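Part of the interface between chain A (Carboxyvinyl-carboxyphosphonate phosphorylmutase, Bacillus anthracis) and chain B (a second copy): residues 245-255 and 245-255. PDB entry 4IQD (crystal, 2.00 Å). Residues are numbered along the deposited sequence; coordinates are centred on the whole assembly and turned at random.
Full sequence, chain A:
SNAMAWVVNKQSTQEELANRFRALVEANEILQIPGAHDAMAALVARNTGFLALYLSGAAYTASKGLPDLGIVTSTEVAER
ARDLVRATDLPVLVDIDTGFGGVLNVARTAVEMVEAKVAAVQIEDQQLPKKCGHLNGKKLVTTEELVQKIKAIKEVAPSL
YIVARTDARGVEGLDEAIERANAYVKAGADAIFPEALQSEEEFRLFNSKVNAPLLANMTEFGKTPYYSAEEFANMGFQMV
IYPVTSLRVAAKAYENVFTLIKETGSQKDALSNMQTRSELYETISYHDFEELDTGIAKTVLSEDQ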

ATOM      1  N   THR A 245     -11.259   5.159  -5.202  1.00 18.24           N
ATOM      2  CA  THR A 245     -12.014   3.922  -5.292  1.00 18.27           C
ATOM      3  C   THR A 245     -11.203   2.701  -4.863  1.00 18.15           C
ATOM      4  O   THR A 245     -11.703   1.847  -4.139  1.00 18.16           O
ATOM      5  CB  THR A 245     -12.512   3.697  -6.726  1.00 20.81           C
ATOM      6  OG1 THR A 245     -12.986   4.934  -7.268  1.00 23.15           O
ATOM      7  CG2 THR A 245     -13.626   2.677  -6.745  1.00 19.77           C
ATOM      8  N   SER A 246      -9.949   2.638  -5.299  1.00 22.63           N
ATOM      9  CA  SER A 246      -9.088   1.495  -5.001  1.00 20.60           C
ATOM     10  C   SER A 246      -8.937   1.263  -3.500  1.00 22.25           C
ATOM     11  O   SER A 246      -8.947   0.125  -3.040  1.00 25.01           O
ATOM     12  CB  SER A 246      -7.710   1.672  -5.644  1.00 23.86           C
ATOM     13  OG  SER A 246      -7.003   2.744  -5.050  1.00 28.88           O
ATOM     14  N   LEU A 247      -8.810   2.344  -2.740  1.00 24.08           N
ATOM     15  CA  LEU A 247      -8.633   2.242  -1.297  1.00 22.99           C
ATOM     16  C   LEU A 247      -9.958   1.997  -0.582  1.00 22.14           C
ATOM     17  O   LEU A 247     -10.000   1.318   0.445  1.00 24.20           O
ATOM     18  CB  LEU A 247      -7.945   3.494  -0.748  1.00 24.62           C
ATOM     19  CG  LEU A 247      -7.758   3.560   0.769  1.00 27.81           C
ATOM     20  CD1 LEU A 247      -6.337   3.955   1.125  1.00 30.59           C
ATOM     21  CD2 LEU A 247      -8.753   4.534   1.382  1.00 27.34           C
ATOM     22  N   ARG A 248     -11.037   2.548  -1.129  1.00 18.08           N
ATOM     23  CA  ARG A 248     -12.360   2.379  -0.542  1.00 18.21           C
ATOM     24  C   ARG A 248     -12.781   0.919  -0.520  1.00 21.69           C
ATOM     25  O   ARG A 248     -13.286   0.430   0.487  1.00 22.49           O
ATOM     26  CB  ARG A 248     -13.403   3.193  -1.302  1.00 18.34           C
ATOM     27  CG  ARG A 248     -13.208   4.690  -1.231  1.00 18.38           C
ATOM     28  CD  ARG A 248     -14.553   5.382  -1.260  1.00 18.59           C
ATOM     29  NE  ARG A 248     -14.479   6.753  -1.749  1.00 24.88           N
ATOM     30  CZ  ARG A 248     -14.239   7.809  -0.981  1.00 26.77           C
ATOM     31  NH1 ARG A 248     -14.029   7.649   0.319  1.00 29.88           N
ATOM     32  NH2 ARG A 248     -14.200   9.024  -1.517  1.00 20.73           N
ATOM     33  N   VAL A 249     -12.574   0.232  -1.638  1.00 21.50           N
ATOM     34  CA  VAL A 249     -12.945  -1.173  -1.759  1.00 19.05           C
ATOM     35  C   VAL A 249     -11.996  -2.078  -0.977  1.00 21.24           C
ATOM     36  O   VAL A 249     -12.407  -3.110  -0.445  1.00 22.99           O
ATOM     37  CB  VAL A 249     -12.999  -1.627  -3.239  1.00 18.30           C
ATOM     38  CG1 VAL A 249     -14.135  -0.937  -3.971  1.00 18.43           C
ATOM     39  CG2 VAL A 249     -11.680  -1.356  -3.936  1.00 29.90           C
ATOM     40  N   ALA A 250     -10.728  -1.686  -0.907  1.00 19.29           N
ATOM     41  CA  ALA A 250      -9.725  -2.467  -0.202  1.00 21.17           C
ATOM     42  C   ALA A 250      -9.980  -2.420   1.295  1.00 23.79           C
ATOM     43  O   ALA A 250      -9.900  -3.439   1.981  1.00 24.00           O
ATOM     44  CB  ALA A 250      -8.333  -1.949  -0.519  1.00 17.93           C
ATOM     45  N   ALA A 251     -10.292  -1.230   1.794  1.00 22.23           N
ATOM     46  CA  ALA A 251     -10.545  -1.043   3.215  1.00 18.13           C
ATOM     47  C   ALA A 251     -11.793  -1.808   3.637  1.00 19.20           C
ATOM     48  O   ALA A 251     -11.868  -2.325   4.747  1.00 19.93           O
ATOM     49  CB  ALA A 251     -10.680   0.428   3.538  1.00 18.16           C
ATOM     50  N   LYS A 252     -12.765  -1.885   2.736  1.00 19.81           N
ATOM     51  CA  LYS A 252     -13.975  -2.652   2.985  1.00 18.51           C
ATOM     52  C   LYS A 252     -13.641  -4.135   3.086  1.00 20.86           C
ATOM     53  O   LYS A 252     -14.185  -4.852   3.928  1.00 20.25           O
ATOM     54  CB  LYS A 252     -14.984  -2.426   1.860  1.00 18.59           C
ATOM     55  CG  LYS A 252     -16.372  -2.944   2.173  1.00 19.79           C
ATOM     56  CD  LYS A 252     -16.903  -2.318   3.446  1.00 23.10           C
ATOM     57  CE  LYS A 252     -18.334  -2.742   3.722  1.00 27.61           C
ATOM     58  NZ  LYS A 252     -18.861  -2.135   4.977  1.00 29.33           N
ATOM     59  N   ALA A 253     -12.734  -4.582   2.224  1.00 21.89           N
ATOM     60  CA  ALA A 253     -12.356  -5.988   2.154  1.00 21.29           C
ATOM     61  C   ALA A 253     -11.568  -6.435   3.380  1.00 19.93           C
ATOM     62  O   ALA A 253     -11.706  -7.572   3.822  1.00 18.70           O
ATOM     63  CB  ALA A 253     -11.568  -6.264   0.881  1.00 18.38           C
ATOM     64  N   TYR A 254     -10.746  -5.543   3.926  1.00 20.30           N
ATOM     65  CA  TYR A 254     -10.029  -5.846   5.157  1.00 22.68           C
ATOM     66  C   TYR A 254     -11.056  -6.132   6.242  1.00 23.20           C
ATOM     67  O   TYR A 254     -11.012  -7.170   6.902  1.00 23.97           O
ATOM     68  CB  TYR A 254      -9.160  -4.666   5.592  1.00 18.29           C
ATOM     69  CG  TYR A 254      -8.126  -4.225   4.584  1.00 19.74           C
ATOM     70  CD1 TYR A 254      -7.566  -5.125   3.688  1.00 22.55           C
ATOM     71  CD2 TYR A 254      -7.708  -2.903   4.534  1.00 18.58           C
ATOM     72  CE1 TYR A 254      -6.620  -4.718   2.769  1.00 25.02           C
ATOM     73  CE2 TYR A 254      -6.764  -2.489   3.624  1.00 17.99           C
ATOM     74  CZ  TYR A 254      -6.223  -3.398   2.742  1.00 24.91           C
ATOM     75  OH  TYR A 254      -5.281  -2.981   1.830  1.00 27.27           O
ATOM     76  N   GLU A 255     -11.986  -5.194   6.388  1.00 21.14           N
ATOM     77  CA  GLU A 255     -13.028  -5.226   7.407  1.00 24.17           C
ATOM     78  C   GLU A 255     -13.800  -6.538   7.415  1.00 21.59           C
ATOM     79  O   GLU A 255     -13.996  -7.144   8.465  1.00 22.16           O
ATOM     80  CB  GLU A 255     -13.985  -4.047   7.183  1.00 32.36           C
ATOM     81  CG  GLU A 255     -15.084  -3.880   8.220  1.00 38.79           C
ATOM     82  CD  GLU A 255     -15.982  -2.683   7.926  1.00 49.14           C
ATOM     83  OE1 GLU A 255     -15.602  -1.835   7.086  1.00 50.83           O
ATOM     84  OE2 GLU A 255     -17.070  -2.588   8.531  1.00 52.52           O
TER
ATOM     85  N   THR B 245      -3.363 -12.532   3.561  1.00 18.98           N
ATOM     86  CA  THR B 245      -4.809 -12.380   3.439  1.00 19.15           C
ATOM     87  C   THR B 245      -5.269 -10.972   3.059  1.00 21.08           C
ATOM     88  O   THR B 245      -6.106 -10.812   2.171  1.00 23.52           O
ATOM     89  CB  THR B 245      -5.518 -12.821   4.734  1.00 16.37           C
ATOM     90  OG1 THR B 245      -5.009 -14.095   5.147  1.00 17.86           O
ATOM     91  CG2 THR B 245      -7.017 -12.922   4.514  1.00 16.34           C
ATOM     92  N   SER B 246      -4.715  -9.961   3.725  1.00 20.98           N
ATOM     93  CA  SER B 246      -5.078  -8.572   3.461  1.00 16.65           C
ATOM     94  C   SER B 246      -4.889  -8.241   1.991  1.00 20.60           C
ATOM     95  O   SER B 246      -5.750  -7.625   1.368  1.00 20.12           O
ATOM     96  CB  SER B 246      -4.247  -7.617   4.320  1.00 16.86           C
ATOM     97  OG  SER B 246      -2.867  -7.727   4.018  1.00 22.53           O
ATOM     98  N   LEU B 247      -3.764  -8.669   1.432  1.00 20.88           N
ATOM     99  CA  LEU B 247      -3.478  -8.389   0.035  1.00 24.38           C
ATOM    100  C   LEU B 247      -4.321  -9.252  -0.895  1.00 23.61           C
ATOM    101  O   LEU B 247      -4.731  -8.807  -1.968  1.00 25.97           O
ATOM    102  CB  LEU B 247      -2.001  -8.589  -0.276  1.00 25.50           C
ATOM    103  CG  LEU B 247      -1.704  -8.130  -1.701  1.00 28.17           C
ATOM    104  CD1 LEU B 247      -1.542  -6.618  -1.773  1.00 26.42           C
ATOM    105  CD2 LEU B 247      -0.506  -8.843  -2.272  1.00 27.01           C
ATOM    106  N   ARG B 248      -4.575 -10.488  -0.478  1.00 22.72           N
ATOM    107  CA  ARG B 248      -5.375 -11.408  -1.274  1.00 23.76           C
ATOM    108  C   ARG B 248      -6.770 -10.848  -1.517  1.00 24.70           C
ATOM    109  O   ARG B 248      -7.293 -10.944  -2.624  1.00 24.59           O
ATOM    110  CB  ARG B 248      -5.456 -12.783  -0.605  1.00 25.50           C
ATOM    111  CG  ARG B 248      -4.102 -13.484  -0.467  1.00 26.31           C
ATOM    112  CD  ARG B 248      -4.061 -14.839  -1.168  1.00 26.86           C
ATOM    113  NE  ARG B 248      -2.685 -15.272  -1.418  1.00 32.65           N
ATOM    114  CZ  ARG B 248      -2.036 -16.189  -0.706  1.00 32.90           C
ATOM    115  NH1 ARG B 248      -2.637 -16.800   0.306  1.00 34.35           N
ATOM    116  NH2 ARG B 248      -0.786 -16.504  -1.013  1.00 35.20           N
ATOM    117  N   VAL B 249      -7.365 -10.253  -0.486  1.00 24.43           N
ATOM    118  CA  VAL B 249      -8.699  -9.679  -0.627  1.00 24.15           C
ATOM    119  C   VAL B 249      -8.652  -8.298  -1.263  1.00 24.09           C
ATOM    120  O   VAL B 249      -9.604  -7.878  -1.915  1.00 21.84           O
ATOM    121  CB  VAL B 249      -9.469  -9.601   0.717  1.00 17.35           C
ATOM    122  CG1 VAL B 249      -9.727 -10.993   1.275  1.00 16.43           C
ATOM    123  CG2 VAL B 249      -8.731  -8.737   1.720  1.00 16.97           C
ATOM    124  N   ALA B 250      -7.544  -7.590  -1.075  1.00 28.57           N
ATOM    125  CA  ALA B 250      -7.410  -6.255  -1.640  1.00 29.60           C
ATOM    126  C   ALA B 250      -7.331  -6.337  -3.156  1.00 27.88           C
ATOM    127  O   ALA B 250      -7.980  -5.573  -3.868  1.00 32.95           O
ATOM    128  CB  ALA B 250      -6.184  -5.559  -1.079  1.00 29.98           C
ATOM    129  N   ALA B 251      -6.534  -7.281  -3.637  1.00 22.48           N
ATOM    130  CA  ALA B 251      -6.325  -7.465  -5.062  1.00 21.04           C
ATOM    131  C   ALA B 251      -7.636  -7.736  -5.794  1.00 22.36           C
ATOM    132  O   ALA B 251      -7.963  -7.062  -6.767  1.00 23.21           O
ATOM    133  CB  ALA B 251      -5.358  -8.599  -5.287  1.00 27.10           C
ATOM    134  N   LYS B 252      -8.385  -8.722  -5.311  1.00 24.57           N
ATOM    135  CA  LYS B 252      -9.608  -9.164  -5.976  1.00 27.06           C
ATOM    136  C   LYS B 252     -10.646  -8.050  -6.025  1.00 21.75           C
ATOM    137  O   LYS B 252     -11.415  -7.948  -6.982  1.00 22.45           O
ATOM    138  CB  LYS B 252     -10.184 -10.399  -5.274  1.00 27.40           C
ATOM    139  CG  LYS B 252     -10.696 -11.484  -6.217  1.00 28.18           C
ATOM    140  CD  LYS B 252     -12.025 -11.108  -6.837  1.00 32.23           C
ATOM    141  CE  LYS B 252     -12.672 -12.293  -7.542  1.00 33.03           C
ATOM    142  NZ  LYS B 252     -11.890 -12.750  -8.720  1.00 34.49           N
ATOM    143  N   ALA B 253     -10.659  -7.214  -4.990  1.00 20.84           N
ATOM    144  CA  ALA B 253     -11.561  -6.071  -4.937  1.00 18.45           C
ATOM    145  C   ALA B 253     -11.208  -5.042  -6.005  1.00 20.06           C
ATOM    146  O   ALA B 253     -12.096  -4.434  -6.604  1.00 24.43           O
ATOM    147  CB  ALA B 253     -11.535  -5.436  -3.558  1.00 22.14           C
ATOM    148  N   TYR B 254      -9.913  -4.835  -6.228  1.00 20.83           N
ATOM    149  CA  TYR B 254      -9.465  -3.959  -7.300  1.00 20.27           C
ATOM    150  C   TYR B 254     -10.023  -4.499  -8.603  1.00 21.79           C
ATOM    151  O   TYR B 254     -10.647  -3.773  -9.372  1.00 26.18           O
ATOM    152  CB  TYR B 254      -7.939  -3.937  -7.403  1.00 18.76           C
ATOM    153  CG  TYR B 254      -7.201  -3.448  -6.178  1.00 17.75           C
ATOM    154  CD1 TYR B 254      -7.807  -2.603  -5.260  1.00 17.75           C
ATOM    155  CD2 TYR B 254      -5.884  -3.830  -5.949  1.00 19.54           C
ATOM    156  CE1 TYR B 254      -7.126  -2.161  -4.143  1.00 21.22           C
ATOM    157  CE2 TYR B 254      -5.196  -3.392  -4.839  1.00 18.65           C
ATOM    158  CZ  TYR B 254      -5.820  -2.558  -3.939  1.00 18.60           C
ATOM    159  OH  TYR B 254      -5.137  -2.120  -2.831  1.00 22.65           O
ATOM    160  N   GLU B 255      -9.794  -5.790  -8.823  1.00 22.03           N
ATOM    161  CA  GLU B 255     -10.183  -6.467 -10.052  1.00 25.44           C
ATOM    162  C   GLU B 255     -11.650  -6.263 -10.356  1.00 22.92           C
ATOM    163  O   GLU B 255     -12.016  -5.916 -11.475  1.00 20.30           O
ATOM    164  CB  GLU B 255      -9.889  -7.966  -9.946  1.00 31.82           C
ATOM    165  CG  GLU B 255     -10.288  -8.773 -11.174  1.00 37.27           C
ATOM    166  CD  GLU B 255     -10.051 -10.265 -10.997  1.00 41.64           C
ATOM    167  OE1 GLU B 255     -10.156 -10.760  -9.855  1.00 41.76           O
ATOM    168  OE2 GLU B 255      -9.756 -10.944 -12.004  1.00 42.46           O
TER

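Two copies of the same helix cross at close range in a nearly symmetric, apolar contact with alanines at its centre and tyrosine rings beside them, with no hydrogen bond or salt bridge between the two stretches. The helix axes approach to 8.4 Å, and their N-to-C directions differ by 136°, so the helices run in broadly opposite senses but are well splayed from antiparallel. The pairing centres on Ala A250 and Ala B250, whose CA atoms lie 4.7 Å apart, the shortest CA separation in the register. From there the match runs outward in reversed order: Val A249 faces Ala B253 and Ser A246 faces Tyr B254, while Ala A253 faces Val B249 and Tyr A254 faces Ser B246, all with CA separations of 5.9 to 6.0 Å.

At the centre, Ala A250 CB meets Ala B250 CB at 4.2 Å, a van der Waals contact between two methyl groups, small enough to leave the backbones close. The alanine-valine pairs flank it. Ala A253 CB sits 3.9 Å from Val B249 CG2 and 3.8 Å from the carbonyl Val B249 O; in the reciprocal pair, Val A249 CB is 4.1 Å from Ala B253 CB, and Val A249 O is 4.0 Å from Ala B253 CB. The short alanine side chain thus rests against both the valine side chain and its carbonyl oxygen. Both valines adopt the m rotamer and, like Ala A253 and Ala B253, direct their CA-to-CB bonds toward the partner helix.

The tyrosines contribute the largest covered areas. Their CA-to-CB bonds point sideways, but with chi1 in the m well the rings reach across to the other helix. Tyr B254 CE1 lies 3.8 Å from Ala A250 CB, and Tyr A254 CE1 lies 4.0 Å from Ala B250 CB, so each ring packs against the central alanine of the opposing chain. Each ring edge also meets a valine methyl: Tyr A254 CD1 to Val B249 CG2 and Tyr B254 CD1 to Val A249 CG2 are both 4.3 Å.

The closest approaches are polar on one side only. Ser A246 O is 3.1 Å from Tyr B254 CE1, and Ser B246 O is 3.3 Å from Tyr A254 CE1. Each carbonyl oxygen lies at the ring edge, near its plane, where aromatic C-H groups carry slight positive charge; the approach is electrostatically favourable without being a conventional hydrogen bond. The serine hydroxyls take no part in bonding across this contact and are satisfied elsewhere in the structure.

Each stretch is helical, with i to i-4 backbone hydrogen bonds such as Tyr A254 N to Ala A250 O at 3.0 Å and Tyr B254 N to Ala B250 O at 3.1 Å. Lys B252 NZ donates to Glu B255 OE1 at 2.9 Å in a salt bridge, whereas Lys A252 NZ and Glu A255 OE1 form a long one at 3.9 Å. Neither pair touches the opposite stretch, and the two stretches bury 386 Å² between them, both sides summed.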